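Local coordinates for putative peptide binding protein (Ruminococcus gnavus, PDB 3NOH), which is of unknown function but probably binds peptides, at residues S22-M27 against Y130-S135; F62-S67 against V91-Y96; E68-L73 against L114-L119; D32-E37 against T58-D63. All blocks are in the same frame, centred on the assembly; numbering follows the deposited sequence. Where two conformers were deposited one is given.

Contact 1: S22-M27 against Y130-S135; sequences SYIFCM and YIILDS
Two rings, Tyr23 and Phe25, turn an edge to the partner segment; Tyr130 is met obliquely. At the Tyr23 edge, Leu133 O and Ser135 CB lie close to the ring plane, with CE1 of Tyr23 4.1 Å from CB of Ser135. Phe25 presents its edge to the CG2 methyl of Ile131, but the closer touch is from its stem, Phe25 CB to Ile131 CG2 at 3.9 Å. Tyr130, its CG held between the backbone N and the carbonyl carbon (chi1 68°), receives the Ile24 CG2 methyl 4.0 Å from Tyr130 CD2. Beta-branched and aromatic residues suit these extended strands, which pair antiparallel. Tyr23 and Leu133 form one hydrogen-bonded pair (Tyr23 N to Leu133 O 2.9 Å, Leu133 N to Tyr23 O 2.7 Å), and Phe25 and Ile131 form the next. At the Ser22-Asp134 end of the ladder, a water hydrogen-bonded to Ser22 OG (2.8 Å) donates to Asp134 OD1, a fitting use of small polar residues near solvent. The phenol of Tyr23 bonds to Glu20 N. Strand 129-134 is the outermost strand on this side of the sheet, while 22-27 is sandwiched between it and strand 112-116. Helix 37-47 packs on Ile131 and Leu133 through Lys44 and Val47; on the other face, Leu125 of helix 122-126 touches Ile24, Cys26 and Tyr130.

Contact 2: F62-S67 against V91-Y96; sequences FDIYVS and VQIKQY
Ile64 and Ile93 run alongside each other in the same direction at the apolar centre, with Ile93 CD1 3.7 Å from Ile64 CB. The bend at chi2 of Ile93 (-55°) places that methyl there. Ile64 CD1 also reaches Val91 CG1 at 3.8 Å, and the other Val91 branch, CG2, makes a CH-pi contact over one face of the Phe62 ring, displaced toward the rim near CE1, 3.9 Å from the centroid. Branched aliphatics bring this face no polar groups needing partners against the helix. On the other face the edge of Tyr96 meets the face of Tyr65 in a T-shaped pair, planes at 67°, Tyr96 CE2 3.5 Å from Tyr65 CD1; Arg104 bonds to Tyr65 OH and makes a cation-pi contact with Tyr96. The polar edge is built round Asp63. Its OD1 takes a nearly straight bond from Gln92 NE2 (2.9 Å) on the syn side but 34° out of the carboxylate plane, while Lys94 NZ, in one of its two conformers, makes a salt bridge to Asp63 OD2 (2.9 Å) from above that plane. A leucine in place of Asp63 would probably leave the Gln92 amide and, in that conformer, the Lys94 charge without their mate. The strands belong to a beta-alpha-beta unit whose helix, 71-86, packs on Ile93 through Asp78 and Cys81 and on Val91 through Leu84; strand 112-116 flanks 61-67 on its other side.

Contact 3: E68-L73 against L114-L119; sequences ETDYAL and LSESDL
Leu73 leans its CD2 methyl onto the backbone of the opposite strand, where it meets Ser115 CA at 3.4 Å, a close-packed approach for two carbons. CG of Leu73 stands anti to the backbone N (chi1 -162°), on the strand side, and chi2 (56°) sets the two methyls from there; Leu73 CD2 also lies 3.9 Å from Leu114 CB, the two leucine side chains crossing at a slant. A branched, wholly apolar leucine suits this buried junction. Beside it Asp70 and Glu116 come together with their carboxylate planes 83° apart, nearly perpendicular. Asp70 OD2 rests against the Glu116 CG methylene at 3.4 Å, and the like-charged oxygens Asp70 OD2 and Glu116 OE2 are 3.8 Å apart, a pairing that may raise the proton affinity of one of them. Two waters mediate: one donates to Asp70 OD2 at 2.6 Å and accepts from Glu116 N at 3.0 Å, the other lies between Asp70 OD1 and Glu116 OE2. Asp70 OD1 in turn receives Leu73 N at 3.2 Å, from above the carboxylate plane. An alanine at Asp70 would probably leave Leu73 N without its side-chain acceptor and the bridging waters without one of their holders. A type I turn runs from Glu116 to Leu119, and Glu116 O takes Leu119 N and Ser115 OG from opposite faces. Asp70 is thus a classical N-cap, a short acidic side chain placed right before helix 71-86, and the contact seats that helix start beside the C-terminal end of strand 112-116.

Contact 4: D32-E37 against T58-D63; sequences DKLSDE and TELSFD
Leu60 and Leu34 cross at about a right angle, methyl to methyl, with Leu60 CD1 4.1 Å from Leu34 CD2. Both are aliphatic and buried, and Leu43 of helix 37-47 touches each of them. Next along the chain, Ser61 contributes its carbonyl: Lys33 NZ bonds to Ser61 O at 2.9 Å, tilted 33° from the carbonyl plane, and Glu111 offers the same ammonium a second, weak and long ion pair. The long lysine chain, extended beyond CG, is what lets the ammonium reach so far while its methylenes line the way, Lys33 CD coming within 3.2 Å of Ser61 O. The hydroxyl of Ser61 turns elsewhere, to Asp90 O. Phe62 then adds its stem, CB lying 4.0 Å from Lys33 CE, while Leu34 CD2 approaches its ring obliquely, 4.3 Å from Phe62 CD1, and Leu60 CG sits at the ring edge, in plane. The arrangement is a loop packed on the start of a strand: the short 3-10 turn at 32-33 leads to Asp36, the N-cap of helix 37-47, and Lys33 of this turn and Leu34 just after it pack against the beginning of strand 61-67.

All four contacts serve one mixed sheet, ordered 90-96, 61-67, 112-116, 22-27, 129-134, in which only 22-27 runs antiparallel to the rest, an arrangement consistent with a lobe of type II periplasmic binding proteins. Contacts 1 and 2 secure its two outer strands, their centres about 15 Å apart; Phe25 CE1 meets Ile64 CD1 at 4.1 Å between them. Contact 3 lies about 10 Å from contact 1 and about 11 Å from contact 2, centre to centre, and touches both through neighbouring strands. Contact 4 shares Phe62 and Asp63 with contact 2, but its centre is about 23 Å from that of contact 3, at the other end of strand 61-67.

Contact 1: S22-M27 against Y130-S135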
# COMPACT_ATOMS: atom_id res chain seq x y z
N SER A 22 2.87 -11.94 7.50
CA SER A 22 2.04 -11.44 6.40
C SER A 22 1.81 -9.98 6.54
O SER A 22 1.66 -9.46 7.64
CB SER A 22 0.65 -12.15 6.44
OG SER A 22 0.76 -13.50 6.14
N TYR A 23 1.77 -9.32 5.40
CA TYR A 23 1.45 -7.93 5.31
C TYR A 23 0.40 -7.79 4.27
O TYR A 23 0.15 -8.71 3.46
CB TYR A 23 2.70 -7.13 4.89
CG TYR A 23 3.76 -7.16 5.94
CD1 TYR A 23 4.61 -8.24 6.02
CD2 TYR A 23 3.91 -6.11 6.85
CE1 TYR A 23 5.57 -8.32 7.04
CE2 TYR A 23 4.87 -6.17 7.86
CZ TYR A 23 5.69 -7.27 7.95
OH TYR A 23 6.67 -7.33 8.93
N ILE A 24 -0.23 -6.62 4.33
CA ILE A 24 -1.13 -6.25 3.28
C ILE A 24 -0.80 -4.94 2.62
O ILE A 24 -0.32 -4.01 3.27
CB ILE A 24 -2.58 -6.25 3.72
CG1 ILE A 24 -2.87 -5.25 4.79
CG2 ILE A 24 -3.07 -7.68 4.12
CD1 ILE A 24 -4.43 -5.05 4.89
N PHE A 25 -1.02 -4.92 1.29
CA PHE A 25 -1.07 -3.72 0.51
C PHE A 25 -2.50 -3.49 0.13
O PHE A 25 -3.08 -4.32 -0.57
CB PHE A 25 -0.17 -3.78 -0.72
CG PHE A 25 -0.29 -2.60 -1.63
CD1 PHE A 25 0.17 -1.37 -1.23
CD2 PHE A 25 -0.88 -2.72 -2.90
CE1 PHE A 25 0.05 -0.28 -2.04
CE2 PHE A 25 -0.98 -1.61 -3.72
CZ PHE A 25 -0.54 -0.40 -3.29
N CYS A 26 -3.07 -2.36 0.59
CA CYS A 26 -4.51 -2.17 0.55
C CYS A 26 -4.81 -0.83 -0.14
O CYS A 26 -4.22 0.19 0.21
CB CYS A 26 -5.09 -2.18 2.00
SG CYS A 26 -6.87 -2.14 2.03
N MSE A 27 -5.75 -0.85 -1.10
CA MSE A 27 -6.16 0.32 -1.87
C MSE A 27 -7.63 0.59 -1.63
O MSE A 27 -8.43 -0.35 -1.54
CB MSE A 27 -5.92 0.09 -3.38
CG MSE A 27 -4.45 -0.03 -3.73
SE MSE A 27 -4.19 -0.70 -5.48
CE MSE A 27 -4.59 -2.56 -5.05
N TYR A 130 -7.31 -5.41 -1.60
CA TYR A 130 -5.97 -5.64 -1.08
C TYR A 130 -5.34 -6.95 -1.54
O TYR A 130 -6.00 -7.83 -2.12
CB TYR A 130 -5.95 -5.54 0.47
CG TYR A 130 -6.67 -6.63 1.14
CD1 TYR A 130 -8.05 -6.58 1.35
CD2 TYR A 130 -5.99 -7.83 1.46
CE1 TYR A 130 -8.71 -7.64 1.96
CE2 TYR A 130 -6.64 -8.89 2.03
CZ TYR A 130 -7.98 -8.82 2.26
OH TYR A 130 -8.58 -9.85 2.88
N ILE A 131 -4.03 -7.03 -1.30
CA ILE A 131 -3.23 -8.21 -1.56
C ILE A 131 -2.37 -8.53 -0.34
O ILE A 131 -1.85 -7.61 0.32
CB ILE A 131 -2.38 -8.02 -2.85
CG1 ILE A 131 -1.60 -9.25 -3.21
CG2 ILE A 131 -1.41 -6.83 -2.75
CD1 ILE A 131 -1.08 -9.18 -4.68
N ILE A 132 -2.27 -9.82 -0.02
CA ILE A 132 -1.39 -10.32 1.04
C ILE A 132 -0.01 -10.54 0.46
O ILE A 132 0.15 -11.15 -0.61
CB ILE A 132 -1.87 -11.64 1.69
CG1 ILE A 132 -3.05 -11.41 2.60
CG2 ILE A 132 -0.77 -12.30 2.52
CD1 ILE A 132 -3.69 -12.66 3.04
N LEU A 133 0.97 -9.97 1.17
CA LEU A 133 2.38 -10.01 0.82
C LEU A 133 3.06 -10.82 1.90
O LEU A 133 2.75 -10.67 3.07
CB LEU A 133 2.96 -8.62 0.81
CG LEU A 133 2.32 -7.60 -0.10
CD1 LEU A 133 2.87 -6.21 0.18
CD2 LEU A 133 2.53 -8.08 -1.57
N ASP A 134 4.01 -11.66 1.49
CA ASP A 134 4.81 -12.45 2.41
C ASP A 134 6.18 -11.79 2.61
O ASP A 134 6.81 -11.33 1.65
CB ASP A 134 5.00 -13.86 1.88
CG ASP A 134 5.68 -14.73 2.89
OD1 ASP A 134 5.03 -15.12 3.90
OD2 ASP A 134 6.88 -15.00 2.68
N SER A 135 6.63 -11.77 3.86
CA SER A 135 7.86 -11.14 4.23
C SER A 135 9.08 -11.64 3.44
O SER A 135 9.96 -10.87 3.05
CB SER A 135 8.05 -11.33 5.75
OG SER A 135 8.27 -12.72 6.07
O HOH W 1 2.04 -14.09 3.75

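Contact 2: F62-S67 against V91-Y96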
# COMPACT_ATOMS: atom_id res chain seq x y z
N PHE A 62 -0.41 8.83 -5.84
CA PHE A 62 -1.17 8.44 -4.65
C PHE A 62 -0.25 8.29 -3.47
O PHE A 62 0.97 8.16 -3.62
CB PHE A 62 -2.03 7.18 -4.86
CG PHE A 62 -1.25 5.92 -5.10
CD1 PHE A 62 -0.81 5.60 -6.39
CD2 PHE A 62 -0.92 5.07 -4.06
CE1 PHE A 62 -0.05 4.44 -6.59
CE2 PHE A 62 -0.18 3.89 -4.29
CZ PHE A 62 0.25 3.58 -5.55
N ASP A 63 -0.83 8.35 -2.28
CA ASP A 63 -0.08 8.20 -1.06
C ASP A 63 -0.25 6.78 -0.52
O ASP A 63 -1.33 6.16 -0.61
CB ASP A 63 -0.56 9.21 -0.01
CG ASP A 63 -0.32 10.67 -0.42
OD1 ASP A 63 0.55 10.92 -1.24
OD2 ASP A 63 -1.06 11.56 0.10
N ILE A 64 0.78 6.30 0.16
CA ILE A 64 0.72 5.07 0.91
C ILE A 64 0.96 5.36 2.38
O ILE A 64 2.00 5.90 2.75
CB ILE A 64 1.79 4.03 0.45
CG1 ILE A 64 1.57 3.70 -1.03
CG2 ILE A 64 1.70 2.76 1.32
CD1 ILE A 64 2.67 2.84 -1.69
N TYR A 65 0.01 5.06 3.24
CA TYR A 65 0.17 5.22 4.68
C TYR A 65 0.81 4.00 5.32
O TYR A 65 0.66 2.88 4.86
CB TYR A 65 -1.18 5.47 5.35
CG TYR A 65 -1.92 6.70 4.93
CD1 TYR A 65 -1.31 7.73 4.27
CD2 TYR A 65 -3.26 6.84 5.30
CE1 TYR A 65 -2.02 8.91 3.93
CE2 TYR A 65 -3.96 7.98 4.98
CZ TYR A 65 -3.34 9.02 4.33
OH TYR A 65 -4.06 10.16 4.00
N VAL A 66 1.54 4.22 6.40
CA VAL A 66 2.23 3.16 7.12
C VAL A 66 2.25 3.53 8.60
O VAL A 66 2.36 4.70 8.93
CB VAL A 66 3.68 2.96 6.59
CG1 VAL A 66 4.51 4.25 6.72
CG2 VAL A 66 4.40 1.81 7.29
N SER A 67 2.21 2.54 9.49
CA SER A 67 2.32 2.86 10.90
C SER A 67 3.78 3.25 11.27
O SER A 67 4.75 2.56 10.91
CB SER A 67 1.98 1.64 11.73
OG SER A 67 2.31 1.86 13.11
N VAL A 91 4.44 8.69 -6.08
CA VAL A 91 3.93 8.18 -4.82
C VAL A 91 4.73 8.78 -3.65
O VAL A 91 5.93 9.07 -3.79
CB VAL A 91 4.02 6.63 -4.82
CG1 VAL A 91 3.67 6.03 -3.48
CG2 VAL A 91 3.10 6.07 -5.94
N GLN A 92 4.01 9.04 -2.57
CA GLN A 92 4.58 9.44 -1.27
C GLN A 92 4.20 8.42 -0.21
O GLN A 92 3.08 7.86 -0.23
CB GLN A 92 4.04 10.83 -0.82
CG GLN A 92 4.20 11.88 -1.77
CD GLN A 92 3.65 13.19 -1.27
OE1 GLN A 92 4.38 14.18 -1.18
NE2 GLN A 92 2.32 13.22 -0.97
N ILE A 93 5.09 8.20 0.74
CA ILE A 93 4.82 7.43 1.95
C ILE A 93 4.60 8.48 3.10
O ILE A 93 5.35 9.42 3.26
CB ILE A 93 6.00 6.54 2.37
CG1 ILE A 93 6.51 5.67 1.18
CG2 ILE A 93 5.60 5.67 3.61
CD1 ILE A 93 5.40 4.82 0.56
N LYS A 94 3.53 8.25 3.86
CA LYS A 94 3.15 9.09 5.01
C LYS A 94 2.88 8.19 6.19
O LYS A 94 2.00 7.31 6.13
CB LYS A 94 1.89 9.88 4.70
CG LYS A 94 2.09 10.92 3.66
CD LYS A 94 0.88 11.83 3.53
CE LYS A 94 1.09 12.78 2.41
NZ LYS A 94 -0.18 13.52 2.07
N GLN A 95 3.64 8.40 7.25
CA GLN A 95 3.51 7.60 8.47
C GLN A 95 2.59 8.32 9.45
O GLN A 95 2.60 9.55 9.58
CB GLN A 95 4.87 7.25 9.10
CG GLN A 95 5.60 8.36 9.85
CD GLN A 95 6.40 9.31 8.99
OE1 GLN A 95 5.93 9.80 7.94
NE2 GLN A 95 7.61 9.66 9.45
N TYR A 96 1.85 7.49 10.17
CA TYR A 96 0.94 7.89 11.23
C TYR A 96 1.04 6.89 12.37
O TYR A 96 1.51 5.78 12.19
CB TYR A 96 -0.51 7.88 10.71
CG TYR A 96 -0.75 8.88 9.62
CD1 TYR A 96 -1.00 10.24 9.88
CD2 TYR A 96 -0.59 8.49 8.28
CE1 TYR A 96 -1.13 11.15 8.85
CE2 TYR A 96 -0.74 9.40 7.27
CZ TYR A 96 -1.00 10.71 7.54
OH TYR A 96 -1.13 11.62 6.49
O HOH W 2 -2.73 12.41 2.81

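Contact 3: E68-L73 against L114-L119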
# COMPACT_ATOMS: atom_id res chain seq x y z
N GLU A 68 3.89 4.36 11.98
CA GLU A 68 5.19 4.92 12.35
C GLU A 68 6.00 4.07 13.34
O GLU A 68 7.21 4.33 13.53
CB GLU A 68 4.98 6.33 12.93
CG GLU A 68 4.28 6.35 14.29
CD GLU A 68 3.74 7.74 14.69
OE1 GLU A 68 3.89 8.72 13.89
OE2 GLU A 68 3.12 7.84 15.79
N THR A 69 5.36 3.07 13.98
CA THR A 69 6.06 2.16 14.84
C THR A 69 6.40 0.82 14.21
O THR A 69 6.96 -0.04 14.88
CB THR A 69 5.32 1.99 16.19
OG1 THR A 69 3.95 1.68 15.96
CG2 THR A 69 5.37 3.30 17.01
N ASP A 70 6.10 0.65 12.92
CA ASP A 70 6.49 -0.53 12.22
C ASP A 70 7.75 -0.17 11.41
O ASP A 70 7.69 0.17 10.23
CB ASP A 70 5.34 -1.03 11.29
CG ASP A 70 5.62 -2.39 10.73
OD1 ASP A 70 6.84 -2.81 10.70
OD2 ASP A 70 4.65 -3.06 10.28
N TYR A 71 8.89 -0.22 12.07
CA TYR A 71 10.10 0.35 11.48
C TYR A 71 10.56 -0.39 10.23
O TYR A 71 11.00 0.24 9.25
CB TYR A 71 11.21 0.42 12.51
CG TYR A 71 10.81 1.08 13.81
CD1 TYR A 71 10.05 2.25 13.82
CD2 TYR A 71 11.24 0.56 15.03
CE1 TYR A 71 9.69 2.86 15.01
CE2 TYR A 71 10.87 1.17 16.24
CZ TYR A 71 10.10 2.31 16.22
OH TYR A 71 9.72 2.92 17.39
N ALA A 72 10.44 -1.72 10.26
CA ALA A 72 10.81 -2.52 9.12
C ALA A 72 9.90 -2.20 7.94
O ALA A 72 10.39 -2.13 6.81
CB ALA A 72 10.73 -4.01 9.42
N LEU A 73 8.60 -2.05 8.18
CA LEU A 73 7.66 -1.72 7.11
C LEU A 73 7.87 -0.31 6.53
O LEU A 73 7.64 -0.10 5.33
CB LEU A 73 6.19 -1.94 7.50
CG LEU A 73 5.20 -2.03 6.37
CD1 LEU A 73 5.54 -3.15 5.31
CD2 LEU A 73 3.77 -2.23 6.96
N LEU A 114 0.07 0.23 3.71
CA LEU A 114 0.77 -1.02 3.99
C LEU A 114 0.66 -1.31 5.46
O LEU A 114 0.83 -0.41 6.27
CB LEU A 114 2.25 -0.87 3.65
CG LEU A 114 2.61 -0.91 2.17
CD1 LEU A 114 4.00 -0.28 1.95
CD2 LEU A 114 2.55 -2.36 1.65
N SER A 115 0.43 -2.56 5.84
CA SER A 115 0.44 -2.88 7.26
C SER A 115 0.71 -4.35 7.48
O SER A 115 0.52 -5.20 6.60
CB SER A 115 -0.89 -2.50 7.96
OG SER A 115 -1.95 -3.41 7.62
N GLU A 116 1.14 -4.66 8.70
CA GLU A 116 1.04 -6.02 9.21
C GLU A 116 -0.40 -6.47 8.99
O GLU A 116 -1.33 -5.65 9.17
CB GLU A 116 1.37 -6.09 10.71
CG GLU A 116 2.84 -5.88 10.95
CD GLU A 116 3.32 -6.16 12.38
OE1 GLU A 116 2.53 -6.61 13.25
OE2 GLU A 116 4.58 -6.08 12.53
N SER A 117 -0.60 -7.72 8.62
CA SER A 117 -1.90 -8.18 8.17
C SER A 117 -3.00 -8.00 9.25
O SER A 117 -4.16 -7.74 8.87
CB SER A 117 -1.87 -9.61 7.69
OG SER A 117 -1.50 -10.50 8.72
N ASP A 118 -2.58 -8.09 10.53
CA ASP A 118 -3.53 -8.00 11.66
C ASP A 118 -3.66 -6.62 12.28
O ASP A 118 -4.30 -6.47 13.33
CB ASP A 118 -3.18 -9.00 12.75
CG ASP A 118 -1.77 -8.81 13.34
OD1 ASP A 118 -0.89 -8.12 12.77
OD2 ASP A 118 -1.51 -9.46 14.37
N LEU A 119 -3.15 -5.59 11.64
CA LEU A 119 -3.24 -4.28 12.23
C LEU A 119 -4.69 -3.72 12.16
O LEU A 119 -5.21 -3.23 13.14
CB LEU A 119 -2.31 -3.28 11.59
CG LEU A 119 -2.43 -1.83 12.14
CD1 LEU A 119 -2.25 -1.72 13.73
CD2 LEU A 119 -1.52 -0.85 11.42
O HOH W 3 2.12 -2.35 10.31
O HOH W 4 6.65 -5.57 10.75

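Contact 4: D32-E37 against T58-D63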
# COMPACT_ATOMS: atom_id res chain seq x y z
N ASP A 32 -11.58 7.91 -6.82
CA ASP A 32 -11.62 8.08 -8.26
C ASP A 32 -10.33 7.65 -8.93
O ASP A 32 -10.36 6.92 -9.92
CB ASP A 32 -11.94 9.54 -8.62
CG ASP A 32 -13.44 9.85 -8.50
OD1 ASP A 32 -14.22 8.89 -8.29
OD2 ASP A 32 -13.83 11.04 -8.61
N LYS A 33 -9.21 8.07 -8.37
CA LYS A 33 -7.93 7.79 -9.01
C LYS A 33 -7.45 6.37 -8.95
O LYS A 33 -6.53 6.01 -9.67
CB LYS A 33 -6.87 8.71 -8.52
CG LYS A 33 -6.42 8.57 -7.15
CD LYS A 33 -5.38 9.64 -6.97
CE LYS A 33 -4.98 9.78 -5.55
NZ LYS A 33 -4.09 10.99 -5.42
N LEU A 34 -8.02 5.58 -8.05
CA LEU A 34 -7.69 4.17 -7.97
C LEU A 34 -8.91 3.31 -8.31
O LEU A 34 -8.92 2.14 -8.00
CB LEU A 34 -7.15 3.82 -6.58
CG LEU A 34 -5.75 4.34 -6.21
CD1 LEU A 34 -5.46 4.02 -4.74
CD2 LEU A 34 -4.64 3.80 -7.17
N SER A 35 -9.92 3.88 -8.98
CA SER A 35 -11.17 3.18 -9.22
C SER A 35 -11.16 2.24 -10.42
O SER A 35 -12.09 1.48 -10.59
CB SER A 35 -12.30 4.17 -9.42
OG SER A 35 -12.17 4.87 -10.64
N ASP A 36 -10.12 2.33 -11.26
CA ASP A 36 -9.96 1.43 -12.40
C ASP A 36 -9.35 0.08 -11.94
O ASP A 36 -8.25 0.02 -11.44
CB ASP A 36 -9.11 2.15 -13.47
CG ASP A 36 -8.97 1.34 -14.75
OD1 ASP A 36 -8.04 0.52 -14.81
OD2 ASP A 36 -9.77 1.57 -15.67
N GLU A 37 -10.08 -1.02 -12.11
CA GLU A 37 -9.59 -2.31 -11.66
C GLU A 37 -8.23 -2.73 -12.26
O GLU A 37 -7.39 -3.27 -11.55
CB GLU A 37 -10.66 -3.39 -11.94
CG GLU A 37 -10.22 -4.78 -11.53
CD GLU A 37 -11.39 -5.76 -11.50
OE1 GLU A 37 -12.38 -5.53 -12.22
OE2 GLU A 37 -11.31 -6.75 -10.74
N THR A 58 -2.79 8.49 -18.02
CA THR A 58 -2.39 9.69 -17.37
C THR A 58 -1.69 9.31 -16.07
O THR A 58 -1.71 8.14 -15.60
CB THR A 58 -3.59 10.66 -17.11
OG1 THR A 58 -4.24 10.32 -15.90
CG2 THR A 58 -4.61 10.72 -18.25
N GLU A 59 -1.10 10.29 -15.46
CA GLU A 59 -0.17 10.08 -14.37
C GLU A 59 -0.84 9.37 -13.19
O GLU A 59 -2.00 9.61 -12.88
CB GLU A 59 0.43 11.43 -13.91
CG GLU A 59 1.19 11.38 -12.58
N LEU A 60 -0.10 8.48 -12.54
CA LEU A 60 -0.59 7.84 -11.38
C LEU A 60 0.10 8.45 -10.18
O LEU A 60 1.32 8.42 -10.07
CB LEU A 60 -0.30 6.34 -11.44
CG LEU A 60 -0.78 5.55 -10.23
CD1 LEU A 60 -2.30 5.62 -10.00
CD2 LEU A 60 -0.35 4.11 -10.45
N SER A 61 -0.69 9.02 -9.27
CA SER A 61 -0.12 9.64 -8.12
C SER A 61 -0.99 9.33 -6.93
O SER A 61 -2.18 9.57 -7.03
CB SER A 61 -0.12 11.17 -8.32
OG SER A 61 0.56 11.79 -7.25
N PHE A 62 -0.41 8.83 -5.84
CA PHE A 62 -1.17 8.44 -4.65
C PHE A 62 -0.25 8.29 -3.47
O PHE A 62 0.97 8.16 -3.62
CB PHE A 62 -2.03 7.18 -4.86
CG PHE A 62 -1.25 5.92 -5.10
CD1 PHE A 62 -0.81 5.60 -6.39
CD2 PHE A 62 -0.92 5.07 -4.06
CE1 PHE A 62 -0.05 4.44 -6.59
CE2 PHE A 62 -0.18 3.89 -4.29
CZ PHE A 62 0.25 3.58 -5.55
N ASP A 63 -0.83 8.35 -2.28
CA ASP A 63 -0.08 8.20 -1.06
C ASP A 63 -0.25 6.78 -0.52
O ASP A 63 -1.33 6.16 -0.61
CB ASP A 63 -0.56 9.21 -0.01
CG ASP A 63 -0.32 10.67 -0.42
OD1 ASP A 63 0.55 10.92 -1.24
OD2 ASP A 63 -1.06 11.56 0.10